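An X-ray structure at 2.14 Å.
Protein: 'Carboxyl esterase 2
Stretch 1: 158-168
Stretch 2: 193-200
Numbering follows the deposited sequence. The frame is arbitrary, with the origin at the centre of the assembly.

Stretch 1 (158-168) VPNEQCYAAVQ
Stretch 2, residues 193-200: GELSSSVS

Val199 is the apolar centre of this contact between two helices, 158-168 and 193-200. With its CA-to-CB bond directed toward the partner helix and chi1 in t (170°), it lays CG2 over the other helix's backbone and turns CG1 to the side chains of Tyr164 and Val167. Val199 CG2 lies 3.6 Å from Cys163 CB, 3.7 Å from Tyr164 N and 3.9 Å from Asn160 O, so one methyl rests on a full turn of helix. Val199 CG1 packs 4.3 Å from Val167 CG2 and 4.2 Å from Tyr164 CD1. Tyr164 (chi1 178°, t; chi2 81°) leaves sideways, and Val199 O lies at its ring edge, near the ring plane.

Both segments are regular alpha helix, phi near -60° and psi near -45°, held by i to i+4 bonds such as Tyr164 N to Asn160 O, 2.9 Å, and Val199 N to Leu195 O, 2.9 Å. Their axes approach to 9.2 Å and cross at -59°, N-to-C directions 59° apart. The register repeats every four residues: Asn160 CA is 5.8 Å from Leu195 CA, and Tyr164 CA is 5.3 Å from Val199 CA.

One turn before Val199, Leu195 (chi1 -69°, m; chi2 169°, t) extends the apolar surface. Its CB starts sideways, but its end reaches across: Leu195 CD2 sits 4.3 Å from Pro159 CB and 3.8 Å from Asn160 N, while Leu195 CD1 meets Cys163 SG (chi1 -70°, m) at 4.3 Å.

At the polar edge, Asn160 (chi1 -48°, m; chi2 62°) also starts sideways and bends its amide inward. Asn160 ND2 donates to Ser198 OG, 3.1 Å and nearly straight at 169°, and to Glu194 OE2, 3.2 Å at 149°. Ser198 points toward the partner in t (-178°); Glu194 (chi1 -176°, t; chi2 -94°; chi3 -9°) reaches in from one turn earlier. The rule is compact: one amide spans two acceptors spaced i, i+4, beside an apolar pair with the same spacing.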

# COMPACT_ATOMS: atom_id res chain seq x y z
N VAL A 158 -22.22 9.94 -21.90
CA VAL A 158 -22.13 11.38 -21.75
C VAL A 158 -21.20 11.81 -20.59
O VAL A 158 -20.36 12.69 -20.78
CB VAL A 158 -23.55 12.01 -21.61
CG1 VAL A 158 -23.47 13.48 -21.24
CG2 VAL A 158 -24.31 11.84 -22.93
N PRO A 159 -21.32 11.19 -19.39
CA PRO A 159 -20.36 11.60 -18.35
C PRO A 159 -18.90 11.31 -18.76
O PRO A 159 -18.01 12.12 -18.47
CB PRO A 159 -20.78 10.77 -17.13
CG PRO A 159 -22.26 10.46 -17.37
CD PRO A 159 -22.33 10.24 -18.87
N ASN A 160 -18.67 10.18 -19.43
CA ASN A 160 -17.36 9.86 -19.97
C ASN A 160 -16.84 10.96 -20.89
O ASN A 160 -15.69 11.39 -20.77
CB ASN A 160 -17.42 8.54 -20.73
CG ASN A 160 -18.11 7.45 -19.93
OD1 ASN A 160 -19.29 7.57 -19.60
ND2 ASN A 160 -17.39 6.37 -19.64
N GLU A 161 -17.68 11.39 -21.83
CA GLU A 161 -17.28 12.39 -22.81
C GLU A 161 -17.17 13.77 -22.18
O GLU A 161 -16.37 14.59 -22.63
CB GLU A 161 -18.25 12.40 -24.00
CG GLU A 161 -18.24 11.11 -24.83
CD GLU A 161 -16.94 10.87 -25.60
OE1 GLU A 161 -16.11 11.79 -25.71
OE2 GLU A 161 -16.77 9.76 -26.14
N GLN A 162 -17.97 14.04 -21.15
CA GLN A 162 -17.81 15.28 -20.41
C GLN A 162 -16.42 15.33 -19.79
O GLN A 162 -15.71 16.33 -19.91
CB GLN A 162 -18.87 15.42 -19.30
CG GLN A 162 -20.26 15.80 -19.79
CD GLN A 162 -21.22 16.04 -18.64
OE1 GLN A 162 -21.29 15.23 -17.71
NE2 GLN A 162 -21.94 17.16 -18.68
N CYS A 163 -16.05 14.24 -19.12
CA CYS A 163 -14.75 14.13 -18.46
C CYS A 163 -13.63 14.24 -19.48
O CYS A 163 -12.65 14.95 -19.27
CB CYS A 163 -14.64 12.82 -17.70
SG CYS A 163 -15.69 12.77 -16.26
N TYR A 164 -13.78 13.52 -20.59
CA TYR A 164 -12.80 13.60 -21.66
C TYR A 164 -12.69 15.04 -22.17
O TYR A 164 -11.58 15.56 -22.29
CB TYR A 164 -13.14 12.65 -22.80
CG TYR A 164 -12.16 12.77 -23.94
CD1 TYR A 164 -10.94 12.13 -23.89
CD2 TYR A 164 -12.45 13.55 -25.05
CE1 TYR A 164 -10.03 12.25 -24.93
CE2 TYR A 164 -11.56 13.68 -26.09
CZ TYR A 164 -10.35 13.03 -26.02
OH TYR A 164 -9.45 13.16 -27.06
N ALA A 165 -13.82 15.69 -22.43
CA ALA A 165 -13.80 17.05 -22.99
C ALA A 165 -13.18 18.08 -22.03
O ALA A 165 -12.48 19.01 -22.46
CB ALA A 165 -15.22 17.49 -23.40
N ALA A 166 -13.45 17.91 -20.74
CA ALA A 166 -12.87 18.79 -19.72
C ALA A 166 -11.34 18.66 -19.70
O ALA A 166 -10.62 19.65 -19.56
CB ALA A 166 -13.45 18.49 -18.35
N VAL A 167 -10.85 17.43 -19.83
CA VAL A 167 -9.41 17.22 -19.87
C VAL A 167 -8.79 17.91 -21.09
O VAL A 167 -7.74 18.56 -20.97
CB VAL A 167 -9.05 15.72 -19.84
CG1 VAL A 167 -7.56 15.51 -20.16
CG2 VAL A 167 -9.40 15.14 -18.49
N GLN A 168 -9.45 17.80 -22.24
CA GLN A 168 -8.92 18.44 -23.46
C GLN A 168 -8.84 19.95 -23.28
O GLN A 168 -7.90 20.60 -23.76
CB GLN A 168 -9.79 18.10 -24.68
CG GLN A 168 -9.94 16.61 -24.98
CD GLN A 168 -8.65 15.81 -24.82
OE1 GLN A 168 -7.67 16.04 -25.53
NE2 GLN A 168 -8.64 14.88 -23.87
N GLY A 193 -13.40 5.61 -11.10
CA GLY A 193 -12.32 4.79 -11.60
C GLY A 193 -12.67 4.27 -12.98
O GLY A 193 -11.79 4.17 -13.84
N GLU A 194 -13.95 3.97 -13.20
CA GLU A 194 -14.44 3.66 -14.54
C GLU A 194 -14.22 4.86 -15.45
O GLU A 194 -13.73 4.72 -16.57
CB GLU A 194 -15.93 3.27 -14.51
CG GLU A 194 -16.50 2.83 -15.86
CD GLU A 194 -17.17 3.97 -16.63
OE1 GLU A 194 -17.33 5.05 -16.05
OE2 GLU A 194 -17.55 3.79 -17.82
N LEU A 195 -14.55 6.06 -14.96
CA LEU A 195 -14.39 7.26 -15.76
C LEU A 195 -12.91 7.57 -16.08
O LEU A 195 -12.57 7.97 -17.21
CB LEU A 195 -15.03 8.46 -15.04
CG LEU A 195 -16.57 8.39 -14.97
CD1 LEU A 195 -17.14 9.45 -14.03
CD2 LEU A 195 -17.17 8.51 -16.35
N SER A 196 -12.04 7.39 -15.09
CA SER A 196 -10.62 7.68 -15.28
C SER A 196 -10.04 6.79 -16.37
O SER A 196 -9.43 7.26 -17.33
CB SER A 196 -9.85 7.50 -13.96
OG SER A 196 -8.50 7.95 -14.09
N SER A 197 -10.27 5.49 -16.24
CA SER A 197 -9.73 4.54 -17.21
C SER A 197 -10.43 4.69 -18.56
O SER A 197 -9.83 4.43 -19.60
CB SER A 197 -9.88 3.11 -16.70
OG SER A 197 -11.23 2.84 -16.40
N SER A 198 -11.70 5.13 -18.55
CA SER A 198 -12.41 5.40 -19.80
C SER A 198 -11.79 6.56 -20.57
O SER A 198 -11.59 6.46 -21.78
CB SER A 198 -13.89 5.70 -19.54
OG SER A 198 -14.58 5.91 -20.76
N VAL A 199 -11.48 7.64 -19.86
CA VAL A 199 -10.87 8.81 -20.46
C VAL A 199 -9.45 8.50 -20.96
O VAL A 199 -9.01 9.00 -22.01
CB VAL A 199 -10.85 9.99 -19.45
CG1 VAL A 199 -10.00 11.14 -19.97
CG2 VAL A 199 -12.29 10.47 -19.18
N SER A 200 -8.72 7.68 -20.20
CA SER A 200 -7.42 7.19 -20.67
C SER A 200 -7.59 6.46 -22.01
O SER A 200 -6.87 6.74 -22.97
CB SER A 200 -6.77 6.26 -19.63
OG SER A 200 -6.29 6.98 -18.49